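Local structure of uncharacterized protein (3D3Y) at residues Leu348-Thr353 and Val398-Ile403; Leu275-Gly280 and Ala355-Gln360; Ile90-Val95 and Ala107-Phe112; Thr41-Leu46 and Gln193-Glu198. The protein is of unknown function but has the two-lobed fold of M16 metallopeptidases, to which it is probably related, and may bind a metal ion. All coordinates share one frame; numbering follows the deposited sequence.

Interaction 1: Leu348-Thr353 and Val398-Ile403; sequences LEIEQT and VTIPEI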
loop_
_atom_site.group_PDB
_atom_site.type_symbol
_atom_site.label_atom_id
_atom_site.label_comp_id
_atom_site.label_asym_id
_atom_site.label_seq_id
_atom_site.Cartn_x
_atom_site.Cartn_y
_atom_site.Cartn_z
ATOM N N LEU A 348 -25.137 16.977 10.594
ATOM C CA LEU A 348 -25.307 15.729 9.874
ATOM C C LEU A 348 -24.045 15.378 9.071
ATOM O O LEU A 348 -23.653 14.221 9.022
ATOM C CB LEU A 348 -26.565 15.765 8.988
ATOM C CG LEU A 348 -26.875 14.449 8.262
ATOM C CD1 LEU A 348 -27.316 13.330 9.250
ATOM C CD2 LEU A 348 -27.922 14.644 7.144
ATOM N N GLU A 349 -23.405 16.374 8.453
ATOM C CA GLU A 349 -22.107 16.149 7.803
ATOM C C GLU A 349 -21.105 15.409 8.716
ATOM O O GLU A 349 -20.533 14.396 8.320
ATOM C CB GLU A 349 -21.498 17.475 7.315
ATOM C CG GLU A 349 -22.226 18.052 6.113
ATOM C CD GLU A 349 -21.659 19.378 5.691
ATOM O OE1 GLU A 349 -21.558 20.285 6.534
ATOM O OE2 GLU A 349 -21.343 19.525 4.508
ATOM N N ILE A 350 -20.912 15.907 9.932
ATOM C CA ILE A 350 -19.922 15.316 10.860
ATOM C C ILE A 350 -20.383 13.954 11.348
ATOM O O ILE A 350 -19.578 13.018 11.393
ATOM C CB ILE A 350 -19.670 16.194 12.103
ATOM C CG1 ILE A 350 -19.336 17.614 11.713
ATOM C CG2 ILE A 350 -18.480 15.683 12.932
ATOM C CD1 ILE A 350 -19.877 18.569 12.717
ATOM N N GLU A 351 -21.663 13.857 11.717
ATOM C CA GLU A 351 -22.236 12.645 12.301
ATOM C C GLU A 351 -22.175 11.505 11.280
ATOM O O GLU A 351 -21.747 10.392 11.604
ATOM C CB GLU A 351 -23.713 12.866 12.724
ATOM C CG GLU A 351 -23.938 13.757 13.980
ATOM C CD GLU A 351 -25.452 13.960 14.343
ATOM O OE1 GLU A 351 -26.357 13.672 13.496
ATOM O OE2 GLU A 351 -25.731 14.399 15.490
ATOM N N GLN A 352 -22.590 11.787 10.041
ATOM C CA GLN A 352 -22.492 10.788 8.981
ATOM C C GLN A 352 -21.060 10.368 8.688
ATOM O O GLN A 352 -20.796 9.203 8.468
ATOM C CB GLN A 352 -23.138 11.280 7.684
ATOM C CG GLN A 352 -24.627 11.120 7.657
ATOM C CD GLN A 352 -25.130 11.190 6.231
ATOM O OE1 GLN A 352 -25.488 12.267 5.756
ATOM N NE2 GLN A 352 -25.098 10.054 5.515
ATOM N N THR A 353 -20.135 11.324 8.702
ATOM C CA THR A 353 -18.713 11.011 8.496
ATOM C C THR A 353 -18.188 10.097 9.609
ATOM O O THR A 353 -17.558 9.085 9.316
ATOM C CB THR A 353 -17.877 12.291 8.390
ATOM O OG1 THR A 353 -18.373 13.055 7.280
ATOM C CG2 THR A 353 -16.389 11.976 8.217
ATOM N N VAL A 398 -13.782 13.986 17.813
ATOM C CA VAL A 398 -13.380 15.054 16.895
ATOM C C VAL A 398 -14.388 16.205 16.921
ATOM O O VAL A 398 -15.588 15.975 16.813
ATOM C CB VAL A 398 -13.132 14.560 15.434
ATOM C CG1 VAL A 398 -12.782 15.747 14.510
ATOM C CG2 VAL A 398 -12.011 13.492 15.393
ATOM N N THR A 399 -13.876 17.430 17.058
ATOM C CA THR A 399 -14.704 18.647 17.117
ATOM C C THR A 399 -14.562 19.492 15.853
ATOM O O THR A 399 -13.638 19.291 15.065
ATOM C CB THR A 399 -14.353 19.501 18.335
ATOM O OG1 THR A 399 -13.048 20.039 18.153
ATOM C CG2 THR A 399 -14.368 18.662 19.623
ATOM N N ILE A 400 -15.489 20.429 15.648
ATOM C CA ILE A 400 -15.431 21.312 14.487
ATOM C C ILE A 400 -14.159 22.155 14.476
ATOM O O ILE A 400 -13.520 22.245 13.424
ATOM C CB ILE A 400 -16.715 22.153 14.335
ATOM C CG1 ILE A 400 -17.836 21.253 13.790
ATOM C CG2 ILE A 400 -16.512 23.361 13.392
ATOM C CD1 ILE A 400 -19.253 21.915 13.874
ATOM N N PRO A 401 -13.787 22.773 15.629
ATOM C CA PRO A 401 -12.531 23.538 15.679
ATOM C C PRO A 401 -11.307 22.714 15.243
ATOM O O PRO A 401 -10.426 23.247 14.550
ATOM C CB PRO A 401 -12.455 24.016 17.146
ATOM C CG PRO A 401 -13.922 24.144 17.556
ATOM C CD PRO A 401 -14.549 22.908 16.885
ATOM N N GLU A 402 -11.275 21.422 15.574
ATOM C CA GLU A 402 -10.178 20.566 15.100
ATOM C C GLU A 402 -10.192 20.365 13.594
ATOM O O GLU A 402 -9.115 20.354 12.946
ATOM C CB GLU A 402 -10.198 19.203 15.772
ATOM C CG GLU A 402 -9.792 19.255 17.284
ATOM C CD GLU A 402 -10.020 17.909 17.979
ATOM O OE1 GLU A 402 -10.867 17.119 17.476
ATOM O OE2 GLU A 402 -9.365 17.631 19.013
ATOM N N ILE A 403 -11.398 20.214 13.041
ATOM C CA ILE A 403 -11.579 20.073 11.590
ATOM C C ILE A 403 -11.159 21.341 10.853
ATOM O O ILE A 403 -10.514 21.255 9.767
ATOM C CB ILE A 403 -13.052 19.691 11.255
ATOM C CG1 ILE A 403 -13.443 18.352 11.925
ATOM C CG2 ILE A 403 -13.278 19.673 9.710
ATOM C CD1 ILE A 403 -14.925 18.095 12.080
#
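Ile350 meets Ile400 and Ile403 where two helices of the C-terminal lobe pack together, in a part of the M16 peptidase fold where helices lie beside a mixed beta sheet. The apolar contact rests on branched side chains. Ile350 CD1 lies 3.5 Å from Ile400 CG1, and its distance to Ile400 CD1 is almost the same, so one methyl group rests against the outer arm of its partner. The two side chains cross at about a right angle. On Ile350, CG1 lies beside the backbone N (chi1 -52°) and carries CD1 to Ile400, while the other branch, CG2, faces Ile403 CD1 at a looser 4.4 Å. Beta-branched isoleucine suits this place because its two arms can serve two neighbours. Ile345 lies against both Ile350 and Ile403, and Val277 and Ile281 of helix 272-284 pack against Ile403.

Hydrogen bonds act within each segment and shape its backbone. Thr399 and Glu402 form a capping box at the start of helix 400-409: Thr399 N gives a bond of 3.1 Å to Glu402 OE1, met from above the carboxylate plane, and Glu402 N returns a weak one to Thr399 OG1. Threonine and glutamate suit these positions, since their oxygens accept from N-H groups at the helix start. In the other segment two donors of Thr353 reach Glu349 O from opposite faces of its plane: N at 3.1 Å and, closer, the hydroxyl OG1 at 2.7 Å.

Interaction 2: Leu275-Gly280 and Ala355-Gln360; sequences LQVFNG and AMLKNQ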
loop_
_atom_site.group_PDB
_atom_site.type_symbol
_atom_site.label_atom_id
_atom_site.label_comp_id
_atom_site.label_asym_id
_atom_site.label_seq_id
_atom_site.Cartn_x
_atom_site.Cartn_y
_atom_site.Cartn_z
ATOM N N LEU A 275 -8.124 14.689 10.858
ATOM C CA LEU A 275 -7.912 14.607 9.391
ATOM C C LEU A 275 -8.816 13.539 8.767
ATOM O O LEU A 275 -9.400 13.742 7.693
ATOM C CB LEU A 275 -6.439 14.340 9.075
ATOM C CG LEU A 275 -6.113 14.013 7.607
ATOM C CD1 LEU A 275 -6.307 15.286 6.778
ATOM C CD2 LEU A 275 -4.651 13.519 7.518
ATOM N N GLN A 276 -8.980 12.422 9.482
ATOM C CA GLN A 276 -9.886 11.362 9.037
ATOM C C GLN A 276 -11.288 11.966 8.785
ATOM O O GLN A 276 -11.908 11.732 7.751
ATOM C CB GLN A 276 -9.952 10.253 10.098
ATOM C CG GLN A 276 -8.638 9.490 10.330
ATOM C CD GLN A 276 -8.267 8.631 9.128
ATOM O OE1 GLN A 276 -9.139 8.219 8.345
ATOM N NE2 GLN A 276 -6.980 8.372 8.959
ATOM N N VAL A 277 -11.749 12.758 9.744
ATOM C CA VAL A 277 -13.070 13.348 9.687
ATOM C C VAL A 277 -13.092 14.464 8.653
ATOM O O VAL A 277 -14.026 14.522 7.844
ATOM C CB VAL A 277 -13.559 13.823 11.093
ATOM C CG1 VAL A 277 -14.949 14.522 11.004
ATOM C CG2 VAL A 277 -13.611 12.630 12.068
ATOM N N PHE A 278 -12.064 15.324 8.648
ATOM C CA PHE A 278 -12.011 16.403 7.643
ATOM C C PHE A 278 -12.150 15.822 6.238
ATOM O O PHE A 278 -12.930 16.325 5.411
ATOM C CB PHE A 278 -10.711 17.203 7.723
ATOM C CG PHE A 278 -10.459 18.013 6.479
ATOM C CD1 PHE A 278 -11.027 19.294 6.329
ATOM C CD2 PHE A 278 -9.692 17.488 5.438
ATOM C CE1 PHE A 278 -10.823 20.042 5.148
ATOM C CE2 PHE A 278 -9.490 18.221 4.258
ATOM C CZ PHE A 278 -10.043 19.514 4.121
ATOM N N ASN A 279 -11.407 14.742 5.981
ATOM C CA ASN A 279 -11.400 14.125 4.664
ATOM C C ASN A 279 -12.772 13.638 4.274
ATOM O O ASN A 279 -13.207 13.844 3.124
ATOM C CB ASN A 279 -10.391 12.973 4.542
ATOM C CG ASN A 279 -10.421 12.356 3.149
ATOM O OD1 ASN A 279 -10.781 11.169 2.974
ATOM N ND2 ASN A 279 -10.094 13.170 2.151
ATOM N N GLY A 280 -13.465 13.005 5.224
ATOM C CA GLY A 280 -14.820 12.531 4.982
ATOM C C GLY A 280 -15.783 13.652 4.633
ATOM O O GLY A 280 -16.628 13.475 3.760
ATOM N N ALA A 355 -19.905 8.045 11.624
ATOM C CA ALA A 355 -20.573 6.735 11.497
ATOM C C ALA A 355 -19.890 5.851 10.441
ATOM O O ALA A 355 -19.575 4.677 10.695
ATOM C CB ALA A 355 -22.080 6.933 11.149
HETATM N N MSE A 356 -19.610 6.436 9.277
HETATM C CA MSE A 356 -19.024 5.668 8.177
HETATM C C MSE A 356 -17.569 5.297 8.465
HETATM O O MSE A 356 -17.146 4.204 8.149
HETATM C CB MSE A 356 -19.176 6.400 6.831
HETATM C CG MSE A 356 -20.636 6.350 6.328
HETATM SE SE MSE A 356 -20.891 7.285 4.658
HETATM C CE MSE A 356 -20.162 5.906 3.473
ATOM N N LEU A 357 -16.818 6.201 9.089
ATOM C CA LEU A 357 -15.460 5.852 9.507
ATOM C C LEU A 357 -15.486 4.713 10.532
ATOM O O LEU A 357 -14.754 3.726 10.374
ATOM C CB LEU A 357 -14.695 7.071 10.054
ATOM C CG LEU A 357 -14.259 8.097 9.001
ATOM C CD1 LEU A 357 -13.832 9.411 9.658
ATOM C CD2 LEU A 357 -13.137 7.581 8.072
ATOM N N LYS A 358 -16.336 4.827 11.555
ATOM C CA LYS A 358 -16.445 3.763 12.563
ATOM C C LYS A 358 -16.870 2.454 11.944
ATOM O O LYS A 358 -16.267 1.433 12.221
ATOM C CB LYS A 358 -17.419 4.129 13.693
ATOM C CG LYS A 358 -16.868 5.235 14.629
ATOM C CD LYS A 358 -17.837 5.534 15.763
ATOM C CE LYS A 358 -19.115 6.181 15.247
ATOM N NZ LYS A 358 -19.856 6.671 16.438
ATOM N N ASN A 359 -17.899 2.481 11.103
ATOM C CA ASN A 359 -18.385 1.248 10.475
ATOM C C ASN A 359 -17.275 0.526 9.694
ATOM O O ASN A 359 -17.132 -0.704 9.778
ATOM C CB ASN A 359 -19.594 1.516 9.552
ATOM C CG ASN A 359 -20.884 1.875 10.328
ATOM O OD1 ASN A 359 -21.020 1.603 11.532
ATOM N ND2 ASN A 359 -21.842 2.499 9.621
ATOM N N GLN A 360 -16.501 1.295 8.933
ATOM C CA GLN A 360 -15.410 0.720 8.146
ATOM C C GLN A 360 -14.325 0.097 9.019
ATOM O O GLN A 360 -13.949 -1.040 8.804
ATOM C CB GLN A 360 -14.856 1.737 7.144
ATOM C CG GLN A 360 -15.906 2.066 6.107
ATOM C CD GLN A 360 -15.485 3.092 5.068
ATOM O OE1 GLN A 360 -14.394 3.686 5.138
ATOM N NE2 GLN A 360 -16.373 3.320 4.090
#
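Leu357 reaches Gln276 and Val277 because its CG stands anti to its own carbonyl carbon and beside the backbone N (chi1 -73°), with both methyl groups carried forward to helix 272-284. Gln276 has the same first torsion, but its chain bends at chi2 (-69°), which turns the amide oxygen, not the nitrogen, toward the leucine. Leu357 CD1 does most of the touching: it sits 3.6 Å from Gln276 O, 4.0 Å from Gln276 CB and 4.0 Å from Val277 CG2, thus resting on backbone and side chain at once. The second methyl, CD2, approaches Gln276 OE1 at 4.1 Å. No hydrogen bond joins the segments, so they meet through van der Waals packing. Leucine suits the place because its forked end can settle on a helix backbone, and valine because it offers a compact methyl beside it. Glutamine, with its aliphatic CB and polar end, suits a site only partly buried.

Ile395 of helix 388-397 touches both Gln276 and Leu357, while Val277 also meets Val398. The arrangement is plain helix-to-helix packing, one piece of the helical layer that backs the mixed sheet in the C-terminal lobe of the M16 fold.

Interaction 3: Ile90-Val95 and Ala107-Phe112; sequences ISMNIV and AEAVDF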
loop_
_atom_site.group_PDB
_atom_site.type_symbol
_atom_site.label_atom_id
_atom_site.label_comp_id
_atom_site.label_asym_id
_atom_site.label_seq_id
_atom_site.Cartn_x
_atom_site.Cartn_y
_atom_site.Cartn_z
ATOM N N ILE A 90 5.601 -12.014 1.177
ATOM C CA ILE A 90 5.299 -13.407 0.823
ATOM C C ILE A 90 4.292 -13.878 1.843
ATOM O O ILE A 90 4.538 -13.819 3.055
ATOM C CB ILE A 90 6.552 -14.293 0.899
ATOM C CG1 ILE A 90 7.628 -13.785 -0.079
ATOM C CG2 ILE A 90 6.214 -15.774 0.634
ATOM C CD1 ILE A 90 9.007 -14.454 0.167
ATOM N N SER A 91 3.142 -14.320 1.343
ATOM C CA SER A 91 2.019 -14.692 2.207
ATOM C C SER A 91 1.648 -16.144 1.968
ATOM O O SER A 91 1.699 -16.616 0.816
ATOM C CB SER A 91 0.807 -13.819 1.843
ATOM O OG SER A 91 1.095 -12.440 2.102
HETATM N N MSE A 92 1.216 -16.816 3.044
HETATM C CA MSE A 92 0.672 -18.160 2.982
HETATM C C MSE A 92 -0.456 -18.298 3.984
HETATM O O MSE A 92 -0.418 -17.699 5.078
HETATM C CB MSE A 92 1.716 -19.203 3.352
HETATM C CG MSE A 92 2.675 -19.569 2.289
HETATM SE SE MSE A 92 3.783 -21.078 2.861
HETATM C CE MSE A 92 2.749 -22.592 2.355
ATOM N N ASN A 93 -1.442 -19.107 3.614
ATOM C CA ASN A 93 -2.554 -19.518 4.493
ATOM C C ASN A 93 -2.568 -21.058 4.442
ATOM O O ASN A 93 -2.539 -21.658 3.350
ATOM C CB ASN A 93 -3.872 -18.913 3.982
ATOM C CG ASN A 93 -5.033 -18.986 5.006
ATOM O OD1 ASN A 93 -6.214 -19.113 4.612
ATOM N ND2 ASN A 93 -4.721 -18.871 6.295
ATOM N N ILE A 94 -2.539 -21.690 5.607
ATOM C CA ILE A 94 -2.556 -23.151 5.735
ATOM C C ILE A 94 -3.566 -23.574 6.783
ATOM O O ILE A 94 -3.839 -22.832 7.747
ATOM C CB ILE A 94 -1.163 -23.687 6.148
ATOM C CG1 ILE A 94 -0.761 -23.123 7.522
ATOM C CG2 ILE A 94 -0.141 -23.280 5.109
ATOM C CD1 ILE A 94 0.626 -23.506 7.963
ATOM N N VAL A 95 -4.125 -24.765 6.607
ATOM C CA VAL A 95 -5.077 -25.298 7.570
ATOM C C VAL A 95 -4.285 -25.744 8.793
ATOM O O VAL A 95 -3.208 -26.294 8.649
ATOM C CB VAL A 95 -5.844 -26.508 7.005
ATOM C CG1 VAL A 95 -6.756 -27.071 8.051
ATOM C CG2 VAL A 95 -6.651 -26.153 5.719
ATOM N N ALA A 107 5.822 -27.329 9.991
ATOM C CA ALA A 107 7.116 -27.769 9.462
ATOM C C ALA A 107 7.123 -27.822 7.937
ATOM O O ALA A 107 8.089 -27.402 7.293
ATOM C CB ALA A 107 7.539 -29.109 10.062
ATOM N N GLU A 108 6.028 -28.315 7.373
ATOM C CA GLU A 108 5.910 -28.460 5.930
ATOM C C GLU A 108 5.801 -27.089 5.233
ATOM O O GLU A 108 6.445 -26.849 4.193
ATOM C CB GLU A 108 4.754 -29.399 5.602
ATOM C CG GLU A 108 5.035 -30.851 6.088
ATOM C CD GLU A 108 3.851 -31.787 5.934
ATOM O OE1 GLU A 108 3.002 -31.861 6.870
ATOM O OE2 GLU A 108 3.805 -32.477 4.903
ATOM N N ALA A 109 5.059 -26.163 5.836
ATOM C CA ALA A 109 4.989 -24.803 5.269
ATOM C C ALA A 109 6.328 -24.076 5.326
ATOM O O ALA A 109 6.709 -23.424 4.359
ATOM C CB ALA A 109 3.839 -23.956 5.927
ATOM N N VAL A 110 7.043 -24.164 6.447
ATOM C CA VAL A 110 8.359 -23.508 6.542
ATOM C C VAL A 110 9.329 -24.088 5.523
ATOM O O VAL A 110 10.103 -23.367 4.930
ATOM C CB VAL A 110 8.959 -23.592 7.955
ATOM C CG1 VAL A 110 10.378 -23.025 8.004
ATOM C CG2 VAL A 110 8.075 -22.852 8.950
ATOM N N ASP A 111 9.291 -25.394 5.312
ATOM C CA ASP A 111 10.112 -25.995 4.266
ATOM C C ASP A 111 9.755 -25.387 2.908
ATOM O O ASP A 111 10.633 -25.089 2.105
ATOM C CB ASP A 111 9.957 -27.528 4.245
ATOM C CG ASP A 111 10.791 -28.195 3.138
ATOM O OD1 ASP A 111 12.021 -28.291 3.313
ATOM O OD2 ASP A 111 10.224 -28.639 2.108
ATOM N N PHE A 112 8.466 -25.197 2.650
ATOM C CA PHE A 112 8.053 -24.612 1.360
ATOM C C PHE A 112 8.555 -23.179 1.202
ATOM O O PHE A 112 9.081 -22.798 0.136
ATOM C CB PHE A 112 6.534 -24.625 1.219
ATOM C CG PHE A 112 6.053 -24.079 -0.096
ATOM C CD1 PHE A 112 6.179 -24.836 -1.256
ATOM C CD2 PHE A 112 5.480 -22.815 -0.167
ATOM C CE1 PHE A 112 5.719 -24.331 -2.494
ATOM C CE2 PHE A 112 4.997 -22.305 -1.393
ATOM C CZ PHE A 112 5.123 -23.066 -2.556
#
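Strand 90-95, carrying Met92 and Ile94, and helix 107-112, carrying Ala109 and Phe112, run nearly antiparallel, at 156° between their directions, with their axes 10.2 Å apart at closest approach. Met92, present as selenomethionine, makes two of the three side-chain contacts. Its chain is extended at chi2 and then bends at chi3 (87°), which turns the terminal methyl along the helix surface: CE lies 3.7 Å from Phe112 CD2 and 4.0 Å from Ala109 CB. Met92 SE lies at the edge of the phenylalanine ring, 5.2 Å from the centroid of Phe112 and 75° off the ring normal, a Met-aromatic contact. Methionine, long, flexible and apolar, suits a place where it must bridge from a strand to both an alanine and a ring.

Ile94, two residues on and so on the same face of the strand, completes the contact with its CD1 3.8 Å from Ala109 CB. Alanine suits the spot where the two segments' backbones come nearest each other, for its single methyl is touched by both strand side chains.

All four residues are buried. Strand 85-95 lies between strands 24-34 and 74-82 in the N-terminal sheet, pairing with both through backbone hydrogen bonds, and helix 105-118 runs along one face of it. Phe75 of strand 74-82 meets the Phe112 ring edge-to-face, and farther along the helix Leu113 packs on Met92, packing the helix layer onto the sheet.

Interaction 4: Thr41-Leu46 and Gln193-Glu198; sequences TKRTLL and QKMLAE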
loop_
_atom_site.group_PDB
_atom_site.type_symbol
_atom_site.label_atom_id
_atom_site.label_comp_id
_atom_site.label_asym_id
_atom_site.label_seq_id
_atom_site.Cartn_x
_atom_site.Cartn_y
_atom_site.Cartn_z
ATOM N N THR A 41 10.967 -1.379 -9.461
ATOM C CA THR A 41 10.543 -2.245 -10.545
ATOM C C THR A 41 11.199 -3.626 -10.425
ATOM O O THR A 41 10.575 -4.654 -10.738
ATOM C CB THR A 41 10.904 -1.628 -11.947
ATOM O OG1 THR A 41 10.238 -0.375 -12.102
ATOM C CG2 THR A 41 10.468 -2.586 -13.077
ATOM N N LYS A 42 12.444 -3.652 -9.959
ATOM C CA LYS A 42 13.136 -4.926 -9.710
ATOM C C LYS A 42 12.377 -5.749 -8.668
ATOM O O LYS A 42 12.113 -6.936 -8.877
ATOM C CB LYS A 42 14.568 -4.670 -9.231
ATOM C CG LYS A 42 15.527 -4.272 -10.371
ATOM C CD LYS A 42 16.886 -3.953 -9.815
ATOM C CE LYS A 42 17.874 -3.568 -10.934
ATOM N NZ LYS A 42 17.572 -2.149 -11.277
ATOM N N ARG A 43 12.019 -5.121 -7.552
ATOM C CA ARG A 43 11.232 -5.811 -6.521
ATOM C C ARG A 43 9.901 -6.295 -7.074
ATOM O O ARG A 43 9.472 -7.425 -6.807
ATOM C CB ARG A 43 11.022 -4.895 -5.309
ATOM C CG ARG A 43 12.320 -4.677 -4.557
ATOM C CD ARG A 43 12.264 -3.542 -3.537
ATOM N NE ARG A 43 11.506 -3.836 -2.299
ATOM C CZ ARG A 43 11.966 -4.545 -1.267
ATOM N NH1 ARG A 43 13.155 -5.148 -1.335
ATOM N NH2 ARG A 43 11.210 -4.699 -0.170
ATOM N N THR A 44 9.207 -5.438 -7.796
ATOM C CA THR A 44 7.921 -5.843 -8.410
ATOM C C THR A 44 8.037 -7.073 -9.306
ATOM O O THR A 44 7.224 -8.016 -9.187
ATOM C CB THR A 44 7.279 -4.667 -9.178
ATOM O OG1 THR A 44 7.163 -3.573 -8.282
ATOM C CG2 THR A 44 5.889 -5.003 -9.764
ATOM N N LEU A 45 8.995 -7.058 -10.223
ATOM C CA LEU A 45 9.174 -8.202 -11.127
ATOM C C LEU A 45 9.638 -9.453 -10.372
ATOM O O LEU A 45 9.190 -10.578 -10.650
ATOM C CB LEU A 45 10.179 -7.876 -12.253
ATOM C CG LEU A 45 10.497 -8.984 -13.284
ATOM C CD1 LEU A 45 9.163 -9.523 -13.946
ATOM C CD2 LEU A 45 11.411 -8.398 -14.363
ATOM N N LEU A 46 10.550 -9.260 -9.428
ATOM C CA LEU A 46 11.008 -10.357 -8.589
ATOM C C LEU A 46 9.839 -11.062 -7.876
ATOM O O LEU A 46 9.828 -12.283 -7.737
ATOM C CB LEU A 46 12.012 -9.841 -7.563
ATOM C CG LEU A 46 12.656 -10.945 -6.725
ATOM C CD1 LEU A 46 13.479 -11.964 -7.588
ATOM C CD2 LEU A 46 13.548 -10.294 -5.667
ATOM N N GLN A 193 19.788 -11.496 -4.920
ATOM C CA GLN A 193 20.877 -11.714 -3.959
ATOM C C GLN A 193 21.041 -10.542 -3.011
ATOM O O GLN A 193 21.315 -10.725 -1.829
ATOM C CB GLN A 193 22.188 -11.983 -4.695
ATOM C CG GLN A 193 22.276 -13.428 -5.129
ATOM C CD GLN A 193 23.343 -13.653 -6.167
ATOM O OE1 GLN A 193 24.547 -13.669 -5.855
ATOM N NE2 GLN A 193 22.910 -13.854 -7.426
ATOM N N LYS A 194 20.895 -9.332 -3.542
ATOM C CA LYS A 194 20.998 -8.105 -2.729
ATOM C C LYS A 194 19.815 -7.953 -1.742
ATOM O O LYS A 194 20.028 -7.698 -0.566
ATOM C CB LYS A 194 21.140 -6.862 -3.631
ATOM C CG LYS A 194 21.207 -5.543 -2.848
ATOM C CD LYS A 194 21.159 -4.276 -3.729
ATOM C CE LYS A 194 21.826 -3.096 -3.009
ATOM N NZ LYS A 194 23.317 -3.220 -2.920
HETATM N N MSE A 195 18.578 -8.158 -2.218
HETATM C CA MSE A 195 17.426 -8.172 -1.318
HETATM C C MSE A 195 17.613 -9.197 -0.187
HETATM O O MSE A 195 17.438 -8.869 0.986
HETATM C CB MSE A 195 16.121 -8.441 -2.044
HETATM C CG MSE A 195 14.912 -8.306 -1.086
HETATM SE SE MSE A 195 13.232 -8.615 -1.950
HETATM C CE MSE A 195 13.277 -10.528 -1.845
ATOM N N LEU A 196 18.025 -10.418 -0.535
ATOM C CA LEU A 196 18.127 -11.475 0.458
ATOM C C LEU A 196 19.179 -11.126 1.516
ATOM O O LEU A 196 18.958 -11.365 2.693
ATOM C CB LEU A 196 18.376 -12.856 -0.189
ATOM C CG LEU A 196 18.125 -14.105 0.698
ATOM C CD1 LEU A 196 16.706 -14.231 1.261
ATOM C CD2 LEU A 196 18.555 -15.436 0.040
ATOM N N ALA A 197 20.285 -10.521 1.090
ATOM C CA ALA A 197 21.362 -10.154 2.004
ATOM C C ALA A 197 21.145 -8.870 2.820
ATOM O O ALA A 197 21.693 -8.745 3.895
ATOM C CB ALA A 197 22.678 -10.102 1.248
ATOM N N GLU A 198 20.338 -7.929 2.318
ATOM C CA GLU A 198 20.295 -6.548 2.864
ATOM C C GLU A 198 18.983 -6.074 3.542
ATOM O O GLU A 198 19.016 -5.199 4.409
ATOM C CB GLU A 198 20.718 -5.529 1.781
ATOM C CG GLU A 198 22.000 -5.925 1.040
ATOM C CD GLU A 198 22.668 -4.780 0.276
ATOM O OE1 GLU A 198 22.006 -3.770 -0.068
ATOM O OE2 GLU A 198 23.868 -4.920 0.003
#
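Arg43 NH1 is gripped by a salt bridge to Asp199 OD2 and a hydrogen bond to Tyr191 OH, and it also lies against Met195 SE, 3.5 Å away. It belongs to a helix-helix contact of the N-terminal lobe of the M16 fold, between helices 40-52 and 185-198. The rest of the guanidinium is held as well: NE bonds to His86 ND1 and NH2 makes a weak bond to Phe31 O. With all three nitrogens engaged, the flat group has little liberty to rotate, and its buried charge is probably balanced by Asp199. Arginine suits the place because its several N-H groups can serve several acceptors around one spot.

Met195, present as selenomethionine, crosses the arginine at about a right angle. Its CG stands anti to the backbone N (chi1 -174°), and the chain stays extended until it bends at chi3 (83°), which swings CE round to Leu46. The methylene part of the chain also meets the arginine, with Met195 CG 3.6 Å from Arg43 NH1. Thus one flexible side chain lies beside a charged group at its middle and an apolar one at its end. On the outer side of the second helix Lys194 and Glu198, one turn apart, form a salt bridge, Lys194 NZ to Glu198 OE1 at 3.2 Å. In the interior, leucine supplies the apolar counterpart: Leu46 CD2 sits 3.8 Å from Met195 CE.

In the fold
From the N terminus, interaction 4 opens first and closes only after 146 intervening residues, joining helix 40-52 to helix 185-198. Interaction 3 falls within that span as a short connection, bringing strand 85-95 and helix 105-118 together across 11 residues. Their centres lie 21 Å apart, and both belong to the N-terminal lobe. Interactions 2 and 1 follow in the second half and cross along the chain: 275-280 opens, 348-353 comes next, 355-360 closes interaction 2, and 398-403 closes interaction 1. Sharing helix 347-364, they touch each other and tie helices 272-284, 347-364 and 400-409 into one cluster, about 36 to 45 Å between centres from the first pair.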